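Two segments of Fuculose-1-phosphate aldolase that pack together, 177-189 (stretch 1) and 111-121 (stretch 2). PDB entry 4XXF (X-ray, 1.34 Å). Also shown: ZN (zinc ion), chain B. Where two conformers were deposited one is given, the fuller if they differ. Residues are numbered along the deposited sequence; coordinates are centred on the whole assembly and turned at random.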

ATOM      1  N   ILE A 177      10.624 -19.688 -10.793  1.00 13.48           N
ATOM      2  CA  ILE A 177      10.379 -18.386 -11.397  1.00 13.80           C
ATOM      3  C   ILE A 177      10.231 -18.612 -12.887  1.00 14.13           C
ATOM      4  O   ILE A 177      11.150 -19.103 -13.540  1.00 15.56           O
ATOM      5  CB  ILE A 177      11.516 -17.403 -11.090  1.00 13.31           C
ATOM      6  CG1 ILE A 177      11.641 -17.248  -9.572  1.00 15.69           C
ATOM      7  CG2 ILE A 177      11.278 -16.065 -11.777  1.00 17.14           C
ATOM      8  CD1 ILE A 177      12.714 -16.284  -9.124  1.00 20.64           C
ATOM      9  N   LEU A 178       9.043 -18.303 -13.399  1.00 13.69           N
ATOM     10  CA  LEU A 178       8.720 -18.488 -14.803  1.00 14.71           C
ATOM     11  C   LEU A 178       8.945 -17.176 -15.530  1.00 15.53           C
ATOM     12  O   LEU A 178       8.211 -16.216 -15.312  1.00 13.20           O
ATOM     13  CB  LEU A 178       7.275 -18.956 -14.954  1.00 15.19           C
ATOM     14  CG  LEU A 178       6.906 -20.212 -14.160  1.00 17.67           C
ATOM     15  CD1 LEU A 178       5.390 -20.364 -14.107  1.00 21.64           C
ATOM     16  CD2 LEU A 178       7.558 -21.449 -14.768  1.00 20.20           C
ATOM     17  N   GLN A 179       9.962 -17.129 -16.379  1.00 15.77           N
ATOM     18  CA  GLN A 179      10.322 -15.875 -17.027  1.00 15.40           C
ATOM     19  C   GLN A 179       9.131 -15.275 -17.780  1.00 14.43           C
ATOM     20  O   GLN A 179       8.386 -15.991 -18.470  1.00 16.08           O
ATOM     21  CB  GLN A 179      11.500 -16.086 -17.979  1.00 16.17           C
ATOM     22  CG  GLN A 179      12.060 -14.813 -18.561  1.00 18.63           C
ATOM     23  CD  GLN A 179      13.190 -15.100 -19.511  1.00 22.59           C
ATOM     24  OE1 GLN A 179      14.213 -15.662 -19.118  1.00 26.76           O
ATOM     25  NE2 GLN A 179      13.011 -14.733 -20.766  1.00 22.29           N
ATOM     26  N   ASN A 180       8.953 -13.965 -17.604  1.00 13.22           N
ATOM     27  CA  ASN A 180       7.880 -13.208 -18.249  1.00 14.21           C
ATOM     28  C   ASN A 180       6.493 -13.681 -17.849  1.00 15.06           C
ATOM     29  O   ASN A 180       5.553 -13.556 -18.627  1.00 15.90           O
ATOM     30  CB  ASN A 180       7.984 -13.271 -19.777  1.00 15.68           C
ATOM     31  CG  ASN A 180       9.353 -12.869 -20.299  1.00 16.72           C
ATOM     32  OD1 ASN A 180      10.047 -13.681 -20.924  1.00 19.00           O
ATOM     33  ND2 ASN A 180       9.744 -11.620 -20.067  1.00 16.31           N
ATOM     34  N   HIS A 181       6.356 -14.220 -16.649  1.00 15.30           N
ATOM     35  CA  HIS A 181       5.107 -14.858 -16.271  1.00 13.22           C
ATOM     36  C   HIS A 181       4.848 -14.629 -14.791  1.00 16.14           C
ATOM     37  O   HIS A 181       3.919 -13.894 -14.425  1.00 17.20           O
ATOM     38  CB  HIS A 181       5.167 -16.347 -16.639  1.00 16.78           C
ATOM     39  CG  HIS A 181       3.888 -17.093 -16.425  1.00 16.58           C
ATOM     40  ND1 HIS A 181       3.745 -18.420 -16.769  1.00 19.56           N
ATOM     41  CD2 HIS A 181       2.695 -16.707 -15.911  1.00 16.34           C
ATOM     42  CE1 HIS A 181       2.521 -18.823 -16.471  1.00 20.29           C
ATOM     43  NE2 HIS A 181       1.862 -17.799 -15.954  1.00 17.40           N
ATOM     44  N   GLY A 182       5.684 -15.217 -13.942  1.00 13.24           N
ATOM     45  CA  GLY A 182       5.501 -15.062 -12.511  1.00 14.65           C
ATOM     46  C   GLY A 182       5.983 -16.281 -11.760  1.00 11.76           C
ATOM     47  O   GLY A 182       6.893 -16.975 -12.204  1.00 15.56           O
ATOM     48  N   LEU A 183       5.337 -16.547 -10.638  1.00 12.63           N
ATOM     49  CA  LEU A 183       5.804 -17.545  -9.681  1.00 12.29           C
ATOM     50  C   LEU A 183       4.893 -18.753  -9.597  1.00 11.96           C
ATOM     51  O   LEU A 183       3.677 -18.636  -9.722  1.00 12.18           O
ATOM     52  CB  LEU A 183       5.904 -16.925  -8.290  1.00 12.46           C
ATOM     53  CG  LEU A 183       6.655 -15.601  -8.173  1.00 11.45           C
ATOM     54  CD1 LEU A 183       6.561 -15.125  -6.731  1.00 13.21           C
ATOM     55  CD2 LEU A 183       8.090 -15.775  -8.586  1.00 13.21           C
ATOM     56  N   LEU A 184       5.485 -19.907  -9.322  1.00 11.45           N
ATOM     57  CA  LEU A 184       4.720 -21.096  -8.974  1.00 10.63           C
ATOM     58  C   LEU A 184       5.439 -21.821  -7.837  1.00 12.02           C
ATOM     59  O   LEU A 184       6.672 -21.949  -7.861  1.00 11.93           O
ATOM     60  CB  LEU A 184       4.551 -22.003 -10.198  1.00 12.52           C
ATOM     61  CG  LEU A 184       3.803 -23.327 -10.013  1.00 12.85           C
ATOM     62  CD1 LEU A 184       3.126 -23.732 -11.302  1.00 14.29           C
ATOM     63  CD2 LEU A 184       4.734 -24.449  -9.573  1.00 14.79           C
ATOM     64  N   THR A 185       4.680 -22.287  -6.842  1.00 11.41           N
ATOM     65  CA  THR A 185       5.263 -23.024  -5.726  1.00 11.23           C
ATOM     66  C   THR A 185       4.516 -24.322  -5.512  1.00 10.95           C
ATOM     67  O   THR A 185       3.360 -24.467  -5.917  1.00 11.57           O
ATOM     68  CB  THR A 185       5.250 -22.220  -4.415  1.00 11.43           C
ATOM     69  OG1 THR A 185       3.892 -21.946  -4.047  1.00 12.58           O
ATOM     70  CG2 THR A 185       6.017 -20.914  -4.576  1.00 12.26           C
ATOM     71  N   VAL A 186       5.190 -25.281  -4.880  1.00 11.22           N
ATOM     72  CA  VAL A 186       4.583 -26.576  -4.592  1.00 12.04           C
ATOM     73  C   VAL A 186       4.835 -26.942  -3.140  1.00 12.66           C
ATOM     74  O   VAL A 186       5.755 -26.416  -2.510  1.00 13.50           O
ATOM     75  CB  VAL A 186       5.136 -27.694  -5.515  1.00 12.35           C
ATOM     76  CG1 VAL A 186       4.986 -27.301  -6.978  1.00 13.99           C
ATOM     77  CG2 VAL A 186       6.596 -27.999  -5.175  1.00 12.79           C
ATOM     78  N   GLY A 187       4.003 -27.822  -2.603  1.00 12.30           N
ATOM     79  CA  GLY A 187       4.176 -28.265  -1.234  1.00 12.36           C
ATOM     80  C   GLY A 187       3.630 -29.647  -0.966  1.00 12.75           C
ATOM     81  O   GLY A 187       2.744 -30.137  -1.669  1.00 12.84           O
ATOM     82  N   THR A 188       4.152 -30.266   0.085  1.00 13.42           N
ATOM     83  CA  THR A 188       3.571 -31.502   0.589  1.00 12.84           C
ATOM     84  C   THR A 188       2.284 -31.206   1.346  1.00 13.85           C
ATOM     85  O   THR A 188       1.514 -32.122   1.632  1.00 15.15           O
ATOM     86  CB  THR A 188       4.542 -32.267   1.503  1.00 14.82           C
ATOM     87  OG1 THR A 188       4.853 -31.476   2.658  1.00 16.25           O
ATOM     88  CG2 THR A 188       5.822 -32.628   0.747  1.00 14.54           C
ATOM     89  N   THR A 189       2.072 -29.931   1.672  1.00 13.35           N
ATOM     90  CA  THR A 189       0.815 -29.453   2.244  1.00 13.13           C
ATOM     91  C   THR A 189       0.430 -28.170   1.550  1.00 11.11           C
ATOM     92  O   THR A 189       1.280 -27.501   0.964  1.00 12.44           O
ATOM     93  CB  THR A 189       0.886 -29.177   3.764  1.00 12.51           C
ATOM     94  OG1 THR A 189       1.899 -28.193   4.028  1.00 13.60           O
ATOM     95  CG2 THR A 189       1.164 -30.453   4.546  1.00 15.72           C
TER
HETATM   96 ZN    ZN B 301      -0.083 -18.021 -15.211  1.00 19.19          ZN
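Stretch 2 (111-121) EVQAICHSHST

Stretch 2 lies alongside stretch 1 as a neighbouring β-strand. Its extended segment, from A114 to about S118, runs antiparallel to strand 182-187, with an angle of 167° between their N-to-C directions and a closest approach of 4.7 Å between their axes. The contact buries 754 Å² in all.

The register is firm from T185 to G187. T185 and C116 face each other as a hydrogen-bonded pair: C116 N donates to T185 O and T185 N to C116 O, both at 2.9 Å. Two residues along, G187 N donates to A114 O at 2.9 Å, while G187 O receives both A114 N (3.1 Å) and Q113 N (2.9 Å). Between these pairs V186 and I115 form a non-hydrogen-bonded pair, their CA atoms 4.4 Å apart, and here V186 CA lies 3.4 Å from A114 O.

Side chains alternate between the two faces of the sheet. One face carries L184, V186, I115 and H117. I115 bears on both L184 and V186, which touch each other (L184 CD2 to V186 CG1, 3.9 Å); its CG2 is 3.9 Å from L184 CD2 and its CG1 4.0 Å from V186 CG1. V186 reaches V112, with V186 CB 3.9 Å from V112 CG1. The other face carries T185, C116 and A114. There T185 OG1 approaches C116 CB at 3.5 Å, and A114 CB packs 3.8 Å from T189 O beside G187, which contributes no side chain. Past the strand, T188 CA approaches E111 O at 3.6 Å.

Toward the other end the strands draw apart, the CA atoms of L183 and S118 being 6.8 Å apart, and the regular ladder gives way to side-chain and solvent links. H117 ND1 donates to L183 O at 2.8 Å, leaving NE2 free for zinc. Water 1 fills part of the gap: it accepts from L183 N (2.9 Å) and donates to S118 O (2.9 Å) and S120 OG (2.8 Å). G182 has no side chain; a CB here would come 3.7 Å from S118 O, and the backbone angles by themselves call for glycine.

Beyond it, the H181 side chain, sideways at CB, brings its end to the two histidines of stretch 2. H181 NE2, H117 NE2 and H119 NE2 each bind the zinc ion at 2.1 Å, and three waters complete six ligands. The metal thus pins the loop before strand 182-187 to H117 and H119, where the backbone ladder has loosened.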

ATOM      1  N   GLU A 111       4.459 -36.786  -4.096  1.00 21.26           N
ATOM      2  CA  GLU A 111       4.492 -36.170  -2.774  1.00 23.11           C
ATOM      3  C   GLU A 111       3.934 -34.749  -2.793  1.00 18.78           C
ATOM      4  O   GLU A 111       3.628 -34.186  -1.743  1.00 20.32           O
ATOM      5  CB  GLU A 111       5.921 -36.161  -2.216  1.00 20.43           C
ATOM      6  CG  GLU A 111       6.787 -34.992  -2.666  1.00 22.24           C
ATOM      7  CD  GLU A 111       7.364 -35.171  -4.061  1.00 21.92           C
ATOM      8  OE1 GLU A 111       7.088 -36.203  -4.719  1.00 26.56           O
ATOM      9  OE2 GLU A 111       8.107 -34.268  -4.495  1.00 22.90           O
ATOM     10  N   VAL A 112       3.820 -34.152  -3.975  1.00 17.20           N
ATOM     11  CA  VAL A 112       3.289 -32.803  -4.068  1.00 16.69           C
ATOM     12  C   VAL A 112       1.775 -32.853  -3.960  1.00 17.69           C
ATOM     13  O   VAL A 112       1.070 -33.374  -4.843  1.00 20.20           O
ATOM     14  CB  VAL A 112       3.724 -32.108  -5.368  1.00 15.47           C
ATOM     15  CG1 VAL A 112       2.892 -30.859  -5.602  1.00 16.56           C
ATOM     16  CG2 VAL A 112       5.198 -31.748  -5.296  1.00 15.63           C
ATOM     17  N   GLN A 113       1.270 -32.290  -2.868  1.00 14.82           N
ATOM     18  CA  GLN A 113      -0.155 -32.331  -2.621  0.56 15.01           C
ATOM     19  C   GLN A 113      -0.828 -31.028  -3.034  1.00 14.32           C
ATOM     20  O   GLN A 113      -2.008 -31.022  -3.359  1.00 14.63           O
ATOM     21  CB  GLN A 113      -0.407 -32.652  -1.145  0.56 16.42           C
ATOM     22  CG  GLN A 113       0.125 -34.029  -0.744  0.56 18.07           C
ATOM     23  CD  GLN A 113      -0.446 -35.140  -1.609  0.56 21.48           C
ATOM     24  OE1 GLN A 113      -1.624 -35.468  -1.507  0.56 25.21           O
ATOM     25  NE2 GLN A 113       0.382 -35.707  -2.478  0.56 17.68           N
ATOM     26  N   ALA A 114      -0.068 -29.938  -3.052  1.00 13.50           N
ATOM     27  CA  ALA A 114      -0.641 -28.626  -3.338  1.00 12.93           C
ATOM     28  C   ALA A 114       0.281 -27.800  -4.201  1.00 12.56           C
ATOM     29  O   ALA A 114       1.512 -27.877  -4.062  1.00 12.39           O
ATOM     30  CB  ALA A 114      -0.930 -27.878  -2.043  1.00 14.31           C
ATOM     31  N   ILE A 115      -0.319 -27.011  -5.089  1.00 12.52           N
ATOM     32  CA  ILE A 115       0.436 -26.149  -5.995  1.00 12.80           C
ATOM     33  C   ILE A 115      -0.236 -24.791  -6.038  1.00 12.23           C
ATOM     34  O   ILE A 115      -1.459 -24.712  -6.116  1.00 12.69           O
ATOM     35  CB  ILE A 115       0.520 -26.775  -7.421  1.00 13.02           C
ATOM     36  CG1 ILE A 115       1.150 -28.174  -7.373  1.00 13.61           C
ATOM     37  CG2 ILE A 115       1.271 -25.855  -8.380  1.00 13.17           C
ATOM     38  CD1 ILE A 115       1.149 -28.882  -8.702  1.00 15.07           C
ATOM     39  N   CYS A 116       0.574 -23.728  -5.979  1.00 12.09           N
ATOM     40  CA  CYS A 116       0.084 -22.346  -6.029  1.00 11.95           C
ATOM     41  C   CYS A 116       0.671 -21.582  -7.190  1.00 11.85           C
ATOM     42  O   CYS A 116       1.883 -21.576  -7.380  1.00 13.07           O
ATOM     43  CB  CYS A 116       0.435 -21.573  -4.754  1.00 14.36           C
ATOM     44  SG  CYS A 116      -0.151 -22.251  -3.209  1.00 15.27           S
ATOM     45  N   HIS A 117      -0.187 -20.895  -7.930  1.00 12.40           N
ATOM     46  CA  HIS A 117       0.257 -20.006  -8.978  1.00 12.48           C
ATOM     47  C   HIS A 117      -0.665 -18.796  -9.067  1.00 14.36           C
ATOM     48  O   HIS A 117      -1.881 -18.928  -9.045  1.00 15.29           O
ATOM     49  CB  HIS A 117       0.291 -20.736 -10.313  1.00 15.46           C
ATOM     50  CG  HIS A 117       0.574 -19.843 -11.475  1.00 15.44           C
ATOM     51  ND1 HIS A 117       1.772 -19.175 -11.631  1.00 15.50           N
ATOM     52  CD2 HIS A 117      -0.191 -19.495 -12.534  1.00 15.16           C
ATOM     53  CE1 HIS A 117       1.734 -18.464 -12.745  1.00 16.23           C
ATOM     54  NE2 HIS A 117       0.546 -18.631 -13.308  1.00 16.32           N
ATOM     55  N   SER A 118      -0.076 -17.613  -9.171  1.00 12.02           N
ATOM     56  CA  SER A 118      -0.836 -16.386  -9.319  1.00 12.53           C
ATOM     57  C   SER A 118       0.085 -15.361  -9.931  1.00 13.20           C
ATOM     58  O   SER A 118       1.304 -15.451  -9.768  1.00 15.30           O
ATOM     59  CB  SER A 118      -1.359 -15.911  -7.959  1.00 16.08           C
ATOM     60  OG  SER A 118      -2.331 -14.890  -8.090  1.00 17.95           O
ATOM     61  N   HIS A 119      -0.480 -14.394 -10.648  1.00 13.69           N
ATOM     62  CA  HIS A 119       0.327 -13.384 -11.325  1.00 15.13           C
ATOM     63  C   HIS A 119       0.547 -12.189 -10.411  1.00 14.66           C
ATOM     64  O   HIS A 119       0.078 -11.088 -10.669  1.00 18.76           O
ATOM     65  CB  HIS A 119      -0.338 -12.982 -12.632  1.00 19.24           C
ATOM     66  CG  HIS A 119      -0.390 -14.095 -13.634  1.00 15.76           C
ATOM     67  ND1 HIS A 119      -0.821 -13.910 -14.930  1.00 18.53           N
ATOM     68  CD2 HIS A 119      -0.061 -15.405 -13.527  1.00 16.54           C
ATOM     69  CE1 HIS A 119      -0.764 -15.064 -15.575  1.00 17.70           C
ATOM     70  NE2 HIS A 119      -0.295 -15.982 -14.751  1.00 16.38           N
ATOM     71  N   SER A 120       1.269 -12.437  -9.334  1.00 13.19           N
ATOM     72  CA  SER A 120       1.544 -11.434  -8.314  1.00 13.07           C
ATOM     73  C   SER A 120       2.537 -10.410  -8.832  1.00 13.61           C
ATOM     74  O   SER A 120       3.398 -10.722  -9.656  1.00 15.68           O
ATOM     75  CB  SER A 120       2.060 -12.104  -7.041  1.00 13.49           C
ATOM     76  OG  SER A 120       3.144 -12.991  -7.332  1.00 15.88           O
ATOM     77  N   THR A 121       2.393  -9.182  -8.349  1.00 11.85           N
ATOM     78  CA  THR A 121       3.082  -8.023  -8.899  1.00 11.89           C
ATOM     79  C   THR A 121       4.597  -8.144  -8.916  1.00 12.13           C
ATOM     80  O   THR A 121       5.217  -7.941  -9.956  1.00 12.01           O
ATOM     81  CB  THR A 121       2.710  -6.779  -8.100  1.00 11.89           C
ATOM     82  OG1 THR A 121       1.291  -6.581  -8.165  1.00 12.81           O
ATOM     83  CG2 THR A 121       3.378  -5.552  -8.683  1.00 13.67           C
TER
HETATM   84  O   HOH W   1       3.917 -14.113  -9.808  1.00 18.56           O
HETATM   85  O   HOH W   2      -0.816 -17.897 -17.096  1.00 24.01           O
HETATM   86  O   HOH W   3      -2.191 -18.261 -14.760  1.00 21.29           O
HETATM   87  O   HOH W   4      -0.139 -20.143 -15.759  1.00 20.68           O